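Local coordinates for tryptophane-5-halogenase (Microbispora sp. ATCC PTA-5024, PDB 5UAO), which catalyses, as a flavin-dependent halogenase, the post-translational formation of 5-chlorotryptophan during biosynthesis of the lanthipeptide NAI-107, at residues Glu486-Arg489 with Ala490-Ala494; Thr442-Asp445 with Ser446-Tyr450; Leu373-Ser376 with Arg377-Leu381; Ile362-Ala365 with Val366-Val370; Leu264-Gly267 with Gly268-Pro272. All coordinates share one frame; numbering follows the deposited sequence.

Interaction 1. Residues Glu486-Arg489 with Ala490-Ala494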
loop_
_atom_site.group_PDB
_atom_site.type_symbol
_atom_site.label_atom_id
_atom_site.label_comp_id
_atom_site.label_asym_id
_atom_site.label_seq_id
_atom_site.Cartn_x
_atom_site.Cartn_y
_atom_site.Cartn_z
ATOM N N GLU A 486 13.902 21.051 25.180
ATOM C CA GLU A 486 13.005 22.018 25.786
ATOM C C GLU A 486 11.775 22.240 24.987
ATOM O O GLU A 486 10.746 22.581 25.528
ATOM C CB GLU A 486 13.698 23.397 25.973
ATOM C CG GLU A 486 14.564 23.853 24.804
ATOM C CD GLU A 486 16.006 23.311 24.881
ATOM O OE1 GLU A 486 16.914 24.056 24.445
ATOM O OE2 GLU A 486 16.251 22.162 25.363
ATOM N N GLN A 487 11.860 22.102 23.673
ATOM C CA GLN A 487 10.660 22.169 22.872
ATOM C C GLN A 487 9.698 20.994 23.156
ATOM O O GLN A 487 8.474 21.206 23.275
ATOM C CB GLN A 487 11.032 22.292 21.379
ATOM C CG GLN A 487 11.701 23.664 21.148
ATOM C CD GLN A 487 11.021 24.807 21.952
ATOM O OE1 GLN A 487 9.858 25.156 21.699
ATOM N NE2 GLN A 487 11.727 25.352 22.959
ATOM N N TRP A 488 10.232 19.774 23.250
ATOM C CA TRP A 488 9.383 18.612 23.595
ATOM C C TRP A 488 8.741 18.873 24.949
ATOM O O TRP A 488 7.523 18.775 25.089
ATOM C CB TRP A 488 10.190 17.323 23.665
ATOM C CG TRP A 488 9.304 16.156 23.956
ATOM C CD1 TRP A 488 8.690 15.346 23.030
ATOM C CD2 TRP A 488 8.922 15.660 25.236
ATOM N NE1 TRP A 488 7.915 14.403 23.653
ATOM C CE2 TRP A 488 8.034 14.557 25.009
ATOM C CE3 TRP A 488 9.171 16.050 26.550
ATOM C CZ2 TRP A 488 7.437 13.840 26.064
ATOM C CZ3 TRP A 488 8.589 15.302 27.600
ATOM C CH2 TRP A 488 7.716 14.213 27.331
ATOM N N ARG A 489 9.579 19.243 25.924
ATOM C CA ARG A 489 9.121 19.534 27.260
ATOM C C ARG A 489 8.001 20.581 27.315
ATOM O O ARG A 489 6.984 20.385 28.057
ATOM C CB ARG A 489 10.280 19.938 28.173
ATOM C CG ARG A 489 11.119 18.768 28.622
ATOM C CD ARG A 489 12.029 19.080 29.798
ATOM N NE ARG A 489 13.089 20.040 29.454
ATOM C CZ ARG A 489 14.356 19.752 29.171
ATOM N NH1 ARG A 489 14.821 18.492 29.143
ATOM N NH2 ARG A 489 15.188 20.776 28.932
ATOM N N ALA A 490 8.119 21.642 26.506
ATOM C CA ALA A 490 7.054 22.660 26.493
ATOM C C ALA A 490 5.749 22.084 26.006
ATOM O O ALA A 490 4.706 22.377 26.542
ATOM C CB ALA A 490 7.442 23.846 25.610
ATOM N N ARG A 491 5.819 21.322 24.932
ATOM C CA ARG A 491 4.638 20.760 24.321
ATOM C C ARG A 491 4.010 19.729 25.275
ATOM O O ARG A 491 2.778 19.557 25.263
ATOM C CB ARG A 491 5.069 20.095 23.015
ATOM C CG ARG A 491 3.977 19.764 22.032
ATOM C CD ARG A 491 4.593 19.789 20.641
ATOM N NE ARG A 491 5.671 18.829 20.650
ATOM C CZ ARG A 491 6.852 18.947 20.082
ATOM N NH1 ARG A 491 7.207 20.018 19.382
ATOM N NH2 ARG A 491 7.707 17.949 20.234
ATOM N N ALA A 492 4.863 18.988 26.016
ATOM C CA ALA A 492 4.401 17.994 26.990
ATOM C C ALA A 492 3.657 18.665 28.110
ATOM O O ALA A 492 2.611 18.178 28.551
ATOM C CB ALA A 492 5.549 17.139 27.561
ATOM N N ALA A 493 4.209 19.767 28.594
ATOM C CA ALA A 493 3.579 20.524 29.696
ATOM C C ALA A 493 2.219 21.105 29.276
ATOM O O ALA A 493 1.275 21.003 30.032
ATOM C CB ALA A 493 4.516 21.601 30.192
ATOM N N ALA A 494 2.098 21.644 28.056
ATOM C CA ALA A 494 0.796 22.076 27.524
ATOM C C ALA A 494 -0.199 20.912 27.539
ATOM O O ALA A 494 -1.313 21.035 28.083
ATOM C CB ALA A 494 0.925 22.599 26.119
#

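Interaction 2. Residues Thr442-Asp445 with Ser446-Tyr450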
loop_
_atom_site.group_PDB
_atom_site.type_symbol
_atom_site.label_atom_id
_atom_site.label_comp_id
_atom_site.label_asym_id
_atom_site.label_seq_id
_atom_site.Cartn_x
_atom_site.Cartn_y
_atom_site.Cartn_z
ATOM N N THR A 442 8.657 5.110 13.273
ATOM C CA THR A 442 7.974 6.371 12.930
ATOM C C THR A 442 8.929 7.604 12.980
ATOM O O THR A 442 8.552 8.633 12.461
ATOM C CB THR A 442 6.771 6.675 13.854
ATOM O OG1 THR A 442 7.113 6.480 15.250
ATOM C CG2 THR A 442 5.622 5.760 13.464
ATOM N N GLY A 443 10.130 7.469 13.559
ATOM C CA GLY A 443 11.141 8.532 13.538
ATOM C C GLY A 443 12.138 8.422 12.396
ATOM O O GLY A 443 12.962 9.313 12.203
ATOM N N ARG A 444 12.054 7.345 11.604
ATOM C CA ARG A 444 12.951 7.199 10.447
ATOM C C ARG A 444 12.643 8.157 9.361
ATOM O O ARG A 444 11.606 8.872 9.399
ATOM C CB ARG A 444 12.866 5.794 9.869
ATOM C CG ARG A 444 13.525 4.859 10.783
ATOM C CD ARG A 444 15.046 4.873 10.630
ATOM N NE ARG A 444 15.324 3.670 11.316
ATOM C CZ ARG A 444 15.789 2.538 10.823
ATOM N NH1 ARG A 444 15.793 1.524 11.669
ATOM N NH2 ARG A 444 16.308 2.424 9.611
ATOM N N ASP A 445 13.525 8.172 8.354
ATOM C CA ASP A 445 13.296 9.021 7.189
ATOM C C ASP A 445 12.081 8.540 6.414
ATOM O O ASP A 445 11.658 7.377 6.519
ATOM C CB ASP A 445 14.548 9.101 6.272
ATOM C CG ASP A 445 14.861 7.788 5.603
ATOM O OD1 ASP A 445 13.975 7.264 4.910
ATOM O OD2 ASP A 445 15.986 7.274 5.768
ATOM N N SER A 446 11.574 9.430 5.579
ATOM C CA SER A 446 10.324 9.233 4.898
ATOM C C SER A 446 10.309 8.019 3.967
ATOM O O SER A 446 9.283 7.309 3.816
ATOM C CB SER A 446 10.007 10.534 4.169
ATOM O OG SER A 446 8.661 10.567 3.768
ATOM N N PHE A 447 11.450 7.744 3.349
ATOM C CA PHE A 447 11.519 6.628 2.417
ATOM C C PHE A 447 11.454 5.337 3.195
ATOM O O PHE A 447 10.737 4.436 2.820
ATOM C CB PHE A 447 12.789 6.666 1.579
ATOM C CG PHE A 447 12.879 5.530 0.605
ATOM C CD1 PHE A 447 12.242 5.620 -0.631
ATOM C CD2 PHE A 447 13.574 4.350 0.920
ATOM C CE1 PHE A 447 12.292 4.570 -1.529
ATOM C CE2 PHE A 447 13.614 3.291 0.025
ATOM C CZ PHE A 447 12.978 3.402 -1.204
ATOM N N THR A 448 12.216 5.272 4.282
ATOM C CA THR A 448 12.307 4.071 5.148
ATOM C C THR A 448 10.935 3.798 5.770
ATOM O O THR A 448 10.540 2.625 5.825
ATOM C CB THR A 448 13.349 4.241 6.284
ATOM O OG1 THR A 448 14.661 4.460 5.735
ATOM C CG2 THR A 448 13.359 3.051 7.259
ATOM N N ARG A 449 10.232 4.870 6.212
ATOM C CA ARG A 449 8.845 4.789 6.766
ATOM C C ARG A 449 7.871 4.203 5.780
ATOM O O ARG A 449 7.142 3.262 6.115
ATOM C CB ARG A 449 8.272 6.138 7.275
ATOM C CG ARG A 449 9.056 6.793 8.419
ATOM C CD ARG A 449 8.191 7.707 9.285
ATOM N NE ARG A 449 7.563 8.794 8.501
ATOM C CZ ARG A 449 8.183 9.912 8.106
ATOM N NH1 ARG A 449 9.466 10.136 8.416
ATOM N NH2 ARG A 449 7.521 10.801 7.374
ATOM N N TYR A 450 7.854 4.735 4.564
ATOM C CA TYR A 450 7.068 4.136 3.490
ATOM C C TYR A 450 7.396 2.616 3.208
ATOM O O TYR A 450 6.485 1.773 2.980
ATOM C CB TYR A 450 7.249 4.988 2.202
ATOM C CG TYR A 450 6.208 4.651 1.187
ATOM C CD1 TYR A 450 6.417 3.608 0.290
ATOM C CD2 TYR A 450 4.952 5.275 1.198
ATOM C CE1 TYR A 450 5.441 3.234 -0.617
ATOM C CE2 TYR A 450 3.972 4.898 0.301
ATOM C CZ TYR A 450 4.227 3.881 -0.604
ATOM O OH TYR A 450 3.283 3.495 -1.510
HETATM O O HOH W 1 16.946 4.057 7.351
#

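Interaction 3. Residues Leu373-Ser376 with Arg377-Leu381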
loop_
_atom_site.group_PDB
_atom_site.type_symbol
_atom_site.label_atom_id
_atom_site.label_comp_id
_atom_site.label_asym_id
_atom_site.label_seq_id
_atom_site.Cartn_x
_atom_site.Cartn_y
_atom_site.Cartn_z
ATOM N N LEU A 373 -20.624 -6.185 -4.968
ATOM C CA LEU A 373 -21.711 -7.134 -5.285
ATOM C C LEU A 373 -22.193 -6.847 -6.707
ATOM O O LEU A 373 -22.499 -5.714 -7.019
ATOM C CB LEU A 373 -22.824 -7.000 -4.291
ATOM C CG LEU A 373 -24.074 -7.908 -4.531
ATOM C CD1 LEU A 373 -23.751 -9.352 -4.211
ATOM C CD2 LEU A 373 -25.247 -7.441 -3.697
ATOM N N PRO A 374 -22.186 -7.853 -7.595
ATOM C CA PRO A 374 -22.685 -7.542 -8.934
ATOM C C PRO A 374 -24.171 -7.222 -8.966
ATOM O O PRO A 374 -24.905 -7.620 -8.092
ATOM C CB PRO A 374 -22.394 -8.811 -9.733
ATOM C CG PRO A 374 -21.308 -9.521 -8.961
ATOM C CD PRO A 374 -21.595 -9.210 -7.526
ATOM N N SER A 375 -24.581 -6.499 -9.983
ATOM C CA SER A 375 -25.983 -6.207 -10.257
ATOM C C SER A 375 -26.700 -7.400 -10.845
ATOM O O SER A 375 -27.916 -7.446 -10.790
ATOM C CB SER A 375 -26.109 -5.141 -11.329
ATOM O OG SER A 375 -25.349 -4.022 -10.987
ATOM N N SER A 376 -25.955 -8.328 -11.434
ATOM C CA SER A 376 -26.558 -9.430 -12.161
ATOM C C SER A 376 -25.574 -10.600 -12.325
ATOM O O SER A 376 -24.356 -10.420 -12.226
ATOM C CB SER A 376 -27.065 -8.952 -13.547
ATOM O OG SER A 376 -26.055 -9.074 -14.537
ATOM N N ARG A 377 -26.112 -11.796 -12.586
ATOM C CA ARG A 377 -25.274 -13.004 -12.683
ATOM C C ARG A 377 -24.406 -12.986 -13.955
ATOM O O ARG A 377 -23.434 -13.716 -14.064
ATOM C CB ARG A 377 -26.108 -14.287 -12.508
ATOM C CG ARG A 377 -27.156 -14.154 -11.384
ATOM C CD ARG A 377 -27.888 -15.427 -10.951
ATOM N NE ARG A 377 -29.196 -15.088 -10.359
ATOM C CZ ARG A 377 -30.311 -14.910 -11.072
ATOM N NH1 ARG A 377 -30.317 -15.063 -12.400
ATOM N NH2 ARG A 377 -31.443 -14.592 -10.463
ATOM N N ARG A 378 -24.725 -12.119 -14.900
ATOM C CA ARG A 378 -23.883 -11.962 -16.096
ATOM C C ARG A 378 -22.572 -11.137 -15.822
ATOM O O ARG A 378 -21.495 -11.553 -16.237
ATOM C CB ARG A 378 -24.734 -11.410 -17.266
ATOM C CG ARG A 378 -25.814 -12.409 -17.742
ATOM C CD ARG A 378 -26.988 -11.783 -18.503
ATOM N NE ARG A 378 -27.435 -10.527 -17.881
ATOM C CZ ARG A 378 -27.284 -9.295 -18.388
ATOM N NH1 ARG A 378 -26.727 -9.092 -19.578
ATOM N NH2 ARG A 378 -27.723 -8.239 -17.703
ATOM N N ASP A 379 -22.675 -10.015 -15.101
ATOM C CA ASP A 379 -21.523 -9.162 -14.714
ATOM C C ASP A 379 -20.217 -9.916 -14.270
ATOM O O ASP A 379 -20.256 -11.006 -13.701
ATOM C CB ASP A 379 -21.974 -8.185 -13.595
ATOM C CG ASP A 379 -22.764 -6.956 -14.115
ATOM O OD1 ASP A 379 -22.148 -6.109 -14.807
ATOM O OD2 ASP A 379 -23.976 -6.794 -13.790
ATOM N N PRO A 380 -19.030 -9.328 -14.520
ATOM C CA PRO A 380 -17.768 -9.979 -14.020
ATOM C C PRO A 380 -17.697 -10.104 -12.475
ATOM O O PRO A 380 -18.182 -9.228 -11.755
ATOM C CB PRO A 380 -16.641 -9.061 -14.540
ATOM C CG PRO A 380 -17.321 -7.845 -15.110
ATOM C CD PRO A 380 -18.763 -8.178 -15.406
ATOM N N LEU A 381 -17.155 -11.198 -11.974
ATOM C CA LEU A 381 -17.189 -11.417 -10.512
ATOM C C LEU A 381 -15.858 -11.030 -9.865
ATOM O O LEU A 381 -14.916 -11.677 -10.095
ATOM C CB LEU A 381 -17.475 -12.867 -10.209
ATOM C CG LEU A 381 -17.764 -13.139 -8.730
ATOM C CD1 LEU A 381 -19.055 -12.462 -8.289
ATOM C CD2 LEU A 381 -17.856 -14.639 -8.509
#

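Interaction 4. Residues Ile362-Ala365 with Val366-Val370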
loop_
_atom_site.group_PDB
_atom_site.type_symbol
_atom_site.label_atom_id
_atom_site.label_comp_id
_atom_site.label_asym_id
_atom_site.label_seq_id
_atom_site.Cartn_x
_atom_site.Cartn_y
_atom_site.Cartn_z
ATOM N N ILE A 362 -15.091 -7.004 10.230
ATOM C CA ILE A 362 -16.451 -7.193 9.787
ATOM C C ILE A 362 -16.765 -5.987 8.913
ATOM O O ILE A 362 -17.234 -6.138 7.775
ATOM C CB ILE A 362 -17.455 -7.334 10.927
ATOM C CG1 ILE A 362 -17.401 -8.770 11.453
ATOM C CG2 ILE A 362 -18.872 -6.994 10.457
ATOM C CD1 ILE A 362 -17.968 -8.999 12.827
ATOM N N ALA A 363 -16.531 -4.775 9.452
ATOM C CA ALA A 363 -16.900 -3.564 8.713
ATOM C C ALA A 363 -16.176 -3.511 7.330
ATOM O O ALA A 363 -16.723 -3.085 6.257
ATOM C CB ALA A 363 -16.581 -2.350 9.532
ATOM N N THR A 364 -14.922 -3.909 7.318
ATOM C CA THR A 364 -14.152 -3.918 6.090
ATOM C C THR A 364 -14.714 -4.909 5.086
ATOM O O THR A 364 -14.867 -4.574 3.903
ATOM C CB THR A 364 -12.649 -4.328 6.391
ATOM O OG1 THR A 364 -12.049 -3.422 7.344
ATOM C CG2 THR A 364 -11.866 -4.331 5.164
ATOM N N ALA A 365 -15.008 -6.142 5.529
ATOM C CA ALA A 365 -15.653 -7.147 4.674
ATOM C C ALA A 365 -17.005 -6.664 4.126
ATOM O O ALA A 365 -17.315 -6.857 2.939
ATOM C CB ALA A 365 -15.836 -8.468 5.447
ATOM N N VAL A 366 -17.784 -6.010 4.978
ATOM C CA VAL A 366 -19.070 -5.412 4.545
ATOM C C VAL A 366 -18.882 -4.382 3.443
ATOM O O VAL A 366 -19.644 -4.361 2.456
ATOM C CB VAL A 366 -19.825 -4.842 5.729
ATOM C CG1 VAL A 366 -21.074 -4.063 5.331
ATOM C CG2 VAL A 366 -20.286 -5.995 6.638
ATOM N N GLN A 367 -17.882 -3.523 3.585
ATOM C CA GLN A 367 -17.676 -2.487 2.541
ATOM C C GLN A 367 -17.273 -3.095 1.262
ATOM O O GLN A 367 -17.643 -2.643 0.194
ATOM C CB GLN A 367 -16.652 -1.409 2.963
ATOM C CG GLN A 367 -17.232 -0.491 3.936
ATOM C CD GLN A 367 -16.245 0.564 4.325
ATOM O OE1 GLN A 367 -15.576 0.481 5.383
ATOM N NE2 GLN A 367 -16.087 1.517 3.446
ATOM N N ILE A 368 -16.456 -4.131 1.342
ATOM C CA ILE A 368 -16.068 -4.895 0.163
ATOM C C ILE A 368 -17.285 -5.493 -0.549
ATOM O O ILE A 368 -17.481 -5.300 -1.772
ATOM C CB ILE A 368 -15.046 -5.993 0.549
ATOM C CG1 ILE A 368 -13.704 -5.348 0.936
ATOM C CG2 ILE A 368 -14.805 -7.010 -0.551
ATOM C CD1 ILE A 368 -12.715 -6.357 1.450
ATOM N N LEU A 369 -18.114 -6.177 0.206
ATOM C CA LEU A 369 -19.307 -6.802 -0.360
ATOM C C LEU A 369 -20.224 -5.763 -0.963
ATOM O O LEU A 369 -20.729 -5.907 -2.086
ATOM C CB LEU A 369 -20.055 -7.539 0.738
ATOM C CG LEU A 369 -21.469 -8.098 0.336
ATOM C CD1 LEU A 369 -21.308 -9.175 -0.724
ATOM C CD2 LEU A 369 -22.188 -8.614 1.553
ATOM N N VAL A 370 -20.449 -4.692 -0.230
ATOM C CA VAL A 370 -21.461 -3.705 -0.650
ATOM C C VAL A 370 -21.043 -2.947 -1.893
ATOM O O VAL A 370 -21.888 -2.675 -2.801
ATOM C CB VAL A 370 -21.868 -2.785 0.478
ATOM C CG1 VAL A 370 -22.850 -1.697 0.007
ATOM C CG2 VAL A 370 -22.558 -3.639 1.538
#

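Interaction 5. Residues Leu264-Gly267 with Gly268-Pro272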
loop_
_atom_site.group_PDB
_atom_site.type_symbol
_atom_site.label_atom_id
_atom_site.label_comp_id
_atom_site.label_asym_id
_atom_site.label_seq_id
_atom_site.Cartn_x
_atom_site.Cartn_y
_atom_site.Cartn_z
ATOM N N LEU A 264 -17.381 -7.315 36.897
ATOM C CA LEU A 264 -16.830 -6.798 38.140
ATOM C C LEU A 264 -17.344 -5.348 38.372
ATOM O O LEU A 264 -17.302 -4.506 37.478
ATOM C CB LEU A 264 -15.323 -6.734 37.998
ATOM C CG LEU A 264 -14.472 -6.367 39.241
ATOM C CD1 LEU A 264 -14.593 -7.381 40.386
ATOM C CD2 LEU A 264 -13.017 -6.167 38.854
ATOM N N ALA A 265 -17.826 -5.069 39.555
ATOM C CA ALA A 265 -18.334 -3.754 39.876
ATOM C C ALA A 265 -17.253 -2.725 39.782
ATOM O O ALA A 265 -16.124 -3.019 40.121
ATOM C CB ALA A 265 -18.907 -3.756 41.288
ATOM N N HIS A 266 -17.587 -1.508 39.361
ATOM C CA HIS A 266 -16.561 -0.428 39.269
ATOM C C HIS A 266 -16.891 0.864 40.068
ATOM O O HIS A 266 -16.162 1.846 39.983
ATOM C CB HIS A 266 -16.279 -0.029 37.795
ATOM C CG HIS A 266 -17.494 0.273 36.971
ATOM N ND1 HIS A 266 -18.643 0.801 37.509
ATOM C CD2 HIS A 266 -17.744 0.123 35.644
ATOM C CE1 HIS A 266 -19.561 0.938 36.564
ATOM N NE2 HIS A 266 -19.034 0.550 35.420
ATOM N N GLY A 267 -17.989 0.858 40.810
ATOM C CA GLY A 267 -18.405 2.013 41.595
ATOM C C GLY A 267 -19.009 3.163 40.768
ATOM O O GLY A 267 -19.254 4.242 41.322
ATOM N N GLY A 268 -19.291 2.945 39.467
ATOM C CA GLY A 268 -19.522 4.044 38.529
ATOM C C GLY A 268 -18.315 4.815 37.992
ATOM O O GLY A 268 -18.485 5.787 37.230
ATOM N N HIS A 269 -17.105 4.425 38.377
ATOM C CA HIS A 269 -15.891 4.979 37.826
ATOM C C HIS A 269 -15.517 4.289 36.499
ATOM O O HIS A 269 -15.203 3.073 36.479
ATOM C CB HIS A 269 -14.765 4.902 38.889
ATOM C CG HIS A 269 -15.186 5.512 40.198
ATOM N ND1 HIS A 269 -15.122 6.877 40.449
ATOM C CD2 HIS A 269 -15.812 4.961 41.277
ATOM C CE1 HIS A 269 -15.633 7.126 41.644
ATOM N NE2 HIS A 269 -16.063 5.983 42.167
ATOM N N LEU A 270 -15.566 5.034 35.382
ATOM C CA LEU A 270 -15.516 4.426 34.042
ATOM C C LEU A 270 -14.139 4.742 33.452
ATOM O O LEU A 270 -13.832 5.882 33.129
ATOM C CB LEU A 270 -16.679 4.857 33.123
ATOM C CG LEU A 270 -18.073 4.886 33.731
ATOM C CD1 LEU A 270 -19.101 5.373 32.729
ATOM C CD2 LEU A 270 -18.476 3.507 34.222
ATOM N N LYS A 271 -13.256 3.731 33.413
ATOM C CA LYS A 271 -11.952 3.892 32.781
ATOM C C LYS A 271 -12.092 4.159 31.264
ATOM O O LYS A 271 -12.854 3.471 30.578
ATOM C CB LYS A 271 -11.068 2.648 33.033
ATOM C CG LYS A 271 -10.683 2.469 34.485
ATOM C CD LYS A 271 -10.041 1.098 34.748
ATOM C CE LYS A 271 -11.055 -0.040 34.658
ATOM N NZ LYS A 271 -11.926 -0.246 35.820
ATOM N N PRO A 272 -11.415 5.191 30.750
ATOM C CA PRO A 272 -11.559 5.563 29.328
ATOM C C PRO A 272 -10.645 4.806 28.379
ATOM O O PRO A 272 -9.986 5.393 27.502
ATOM C CB PRO A 272 -11.232 7.078 29.334
ATOM C CG PRO A 272 -10.243 7.226 30.435
ATOM C CD PRO A 272 -10.742 6.281 31.504
#

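Interaction 1. Residues Glu486-Arg489 with Ala490-Ala494
On helix 485-501, Trp488 and Ala492 form an i to i+4 pair, one turn apart, on the buried side of the helix. The evidence for a CH-pi contact is direct: CB of Ala492 lies 3.8 Å from the centroid of the six-membered ring of Trp488 and 21° off its normal, over the face but displaced toward the rim. The closest atoms of the pair are CZ3 of Trp488 and CB of Ala492, at 3.6 Å. With CG of Trp488 anti to the backbone N (chi1 -178°), the indole leans along its own carbonyl side and reaches the next turn. Beneath it, Ala492 N donates to Trp488 O at 2.8 Å, one of four successive i to i+4 backbone bonds that begin with Ala490 N to Glu486 O.

At the pyrrole end the approach differs. NH2 of Arg491 comes within 3.9 Å of CD1 of Trp488, yet the guanidinium and ring planes stand 89° apart, so the two groups are not stacked. The arginine chain bends at chi3 and folds back until Gln487 O sits over the centre of one guanidinium face. NH2 of Arg491 forms a salt bridge with Glu483 and a hydrogen bond with Val127 O, while Trp488 NE1 bonds to Gly128 O. Anchored at NE1 and covered by the Ala492 methyl, the indole is likely to be held against rotation, and the charge of Arg491 is probably balanced mainly by the salt bridge to Glu483.

Interaction 2. Residues Thr442-Asp445 with Ser446-Tyr450
Asp445 grips Thr448 through its carboxylate: OD1 accepts from Thr448 N at 2.7 Å, the amide meeting it nearly along the C-O bond with an N-H...O angle of 168°. CG of Asp445 lies between its own N and carbonyl carbon (chi1 67°), which curls the carboxylate back over the first turn. Thr448 OG1 is held more loosely, with weak approaches to both carboxylate oxygens. On the tight side, CG2 of Thr448 packs against Arg444 CB at 3.8 Å.

Asp445 is thus the N-cap of helix 446-453, and its main-chain O also takes Arg449 N at 2.9 Å. The Arg449 side chain, bent at chi3, doubles back over the start of the helix. Its NH1 donates to Arg444 O at 2.7 Å, the oxygen lying in the guanidinium plane and the donor in the carbonyl plane. An alanine in place of Arg449 would probably leave Arg444 O without this donor and the 442-445 segment freer to shift against the helix.

The looser side runs through solvent: water 1 accepts from Arg444 NH2 at 2.9 Å and also bonds to Thr448 OG1, while Arg444 NE bonds to Gly438 O. Asp445 OD2 also makes a weak hydrogen bond to Ser371 of the second subunit, whose Gln367 packs on Phe447.

Interaction 3. Residues Leu373-Ser376 with Arg377-Leu381
Ser376 and Asp379 are brought together by their first torsions: OG of Ser376 stands between its backbone N and carbonyl carbon (chi1 89°), while CG of Asp379 is anti to its carbonyl carbon (chi1 -79°), and the two groups turn inward across the bend. The bend belongs to the loop joining helix 358-372 to helix 383-406. Ser376 OG donates to Asp379 OD2 at 3.2 Å, reaching the oxygen from above the carboxylate plane, 46° out of it. The same OG accepts a weak bond from Arg378 N at 3.3 Å, an i to i+2 arrangement consistent with an ST turn. One hydroxyl therefore serves as donor and acceptor, tying both sides of the turn.

The outer charges find partners elsewhere. Arg377 and Arg378 form salt bridges with Asp226 and Asp25, and Asp379 OD1 pairs with Arg477 of the second subunit, so this carboxylate links the turn to the dimer interface. An alanine in place of Asp379 would probably leave Ser376 OG without its acceptor and Arg477 of the second subunit without its mate across the interface.

Apolar packing closes the other end, where Trp337 of strand 337-338 touches both Pro374 and Leu381. CB of Pro374 lies 3.9 Å from CB of Asp379. Further round the proline ring, CG of Pro374 meets CD1 of Leu381 at 3.8 Å.

Interaction 4. Residues Ile362-Ala365 with Val366-Val370
Gln367 lies one helical turn beyond Ala363, and its side chain can be followed outward over the carbonyl of that residue. CB of Gln367 stands 3.7 Å from Ala363 O. CG is anti to its own carbonyl carbon (chi1 -75°), which brings it still nearer, 3.5 Å from the same oxygen. From CG the chain runs extended, and CD of Gln367 draws off to 4.2 Å from Ala363 O. At the tip, OE1 of Gln367 comes back to 3.8 Å from Ala363 O and forms a hydrogen bond with Tyr77 OH in helix 76-85, so the amide is held by a residue of another helix. The neighbouring Ile368 packs against Phe447 of the second subunit.

The backbone below is regular helix 358-372. Gln367 N donates to Ala363 O at 2.9 Å, and Val366, Ile368 and Leu369 make the equivalent i to i+4 bonds to Ile362, Thr364 and Ala365. Each of these carbonyls accepts an amide and is also approached by carbon from the next turn: CG1 of Ile368 comes to 3.3 Å from Thr364 O, for example.

On another side of the helix, Ile362 and Val366 cross obliquely with their CG2 atoms 4.2 Å apart, facing Ala40, Thr44 and Ala47 of helix 39-51. The side chain of Ile362 also reaches about 4 Å from the bound FAD. Aliphatic packing thus joins this helix to helix 39-51, with Ile362 close to FAD, while the polar demand of the buried Gln367 OE1 is met by Tyr77.

Interaction 5. Residues Leu264-Gly267 with Gly268-Pro272
His266 and His269 begin and end a type I' beta turn, and the main-chain bond comes first. His269 N donates to His266 O at 3.2 Å with an N-H...O angle of 154°, though the donor lies well above the carbonyl plane. The two central residues, Gly267 and Gly268, both have positive phi. Any CB on Gly268 would be driven against Gly267 O, which explains glycine there; at Gly267 a CB would come tight against CD2 of His269.

A second, side-chain bond reinforces the turn. Gly268 N donates to His266 ND1 at 3.0 Å, the amide somewhat tilted from the imidazole plane. The ring is in place because CG of His266 lies between its own backbone N and carbonyl carbon (chi1 51°), which folds it over the turn. ND1 acts here as acceptor while NE2 bonds to Thr289 O, a pattern consistent with the proton residing on NE2.

Packing falls to Leu270, whose CD2 sits over one face of the His266 ring, tightly, 3.2 Å from NE2 of His266. The other imidazole makes a separate close approach of a polar atom to a ring edge: His266 O lies at the edge of the His269 ring, in its plane, 3.4 Å from CD2 of His269.

The turn lies in the connection between strand 258-264 and strand 274-279 of a mixed sheet. His266 touches Asp293 at the start of strand 293-299, Lys271 forms a salt bridge with that aspartate, and Leu270 rests on Gln505 and Leu509 of helix 505-514.

Interaction 4 borders the cofactor, the Ile362 side chain about 4 Å from FAD. Interaction 3 follows it directly in sequence, with centres 17 Å apart, as helix 358-372 gives way to its loop. Interactions 2, 3 and 4 all face the second subunit, and 2 and 4 meet across the interface: Phe447 of one chain packs on Gln367 of the other, although within one chain their centres are 31 Å apart. Interactions 1 and 2 come within about 12 Å at their nearest atoms. Interaction 5, in a strand connection, is on the opposite side of the chain's centre from 3 and 4, its nearest atoms about 21 Å from interaction 4.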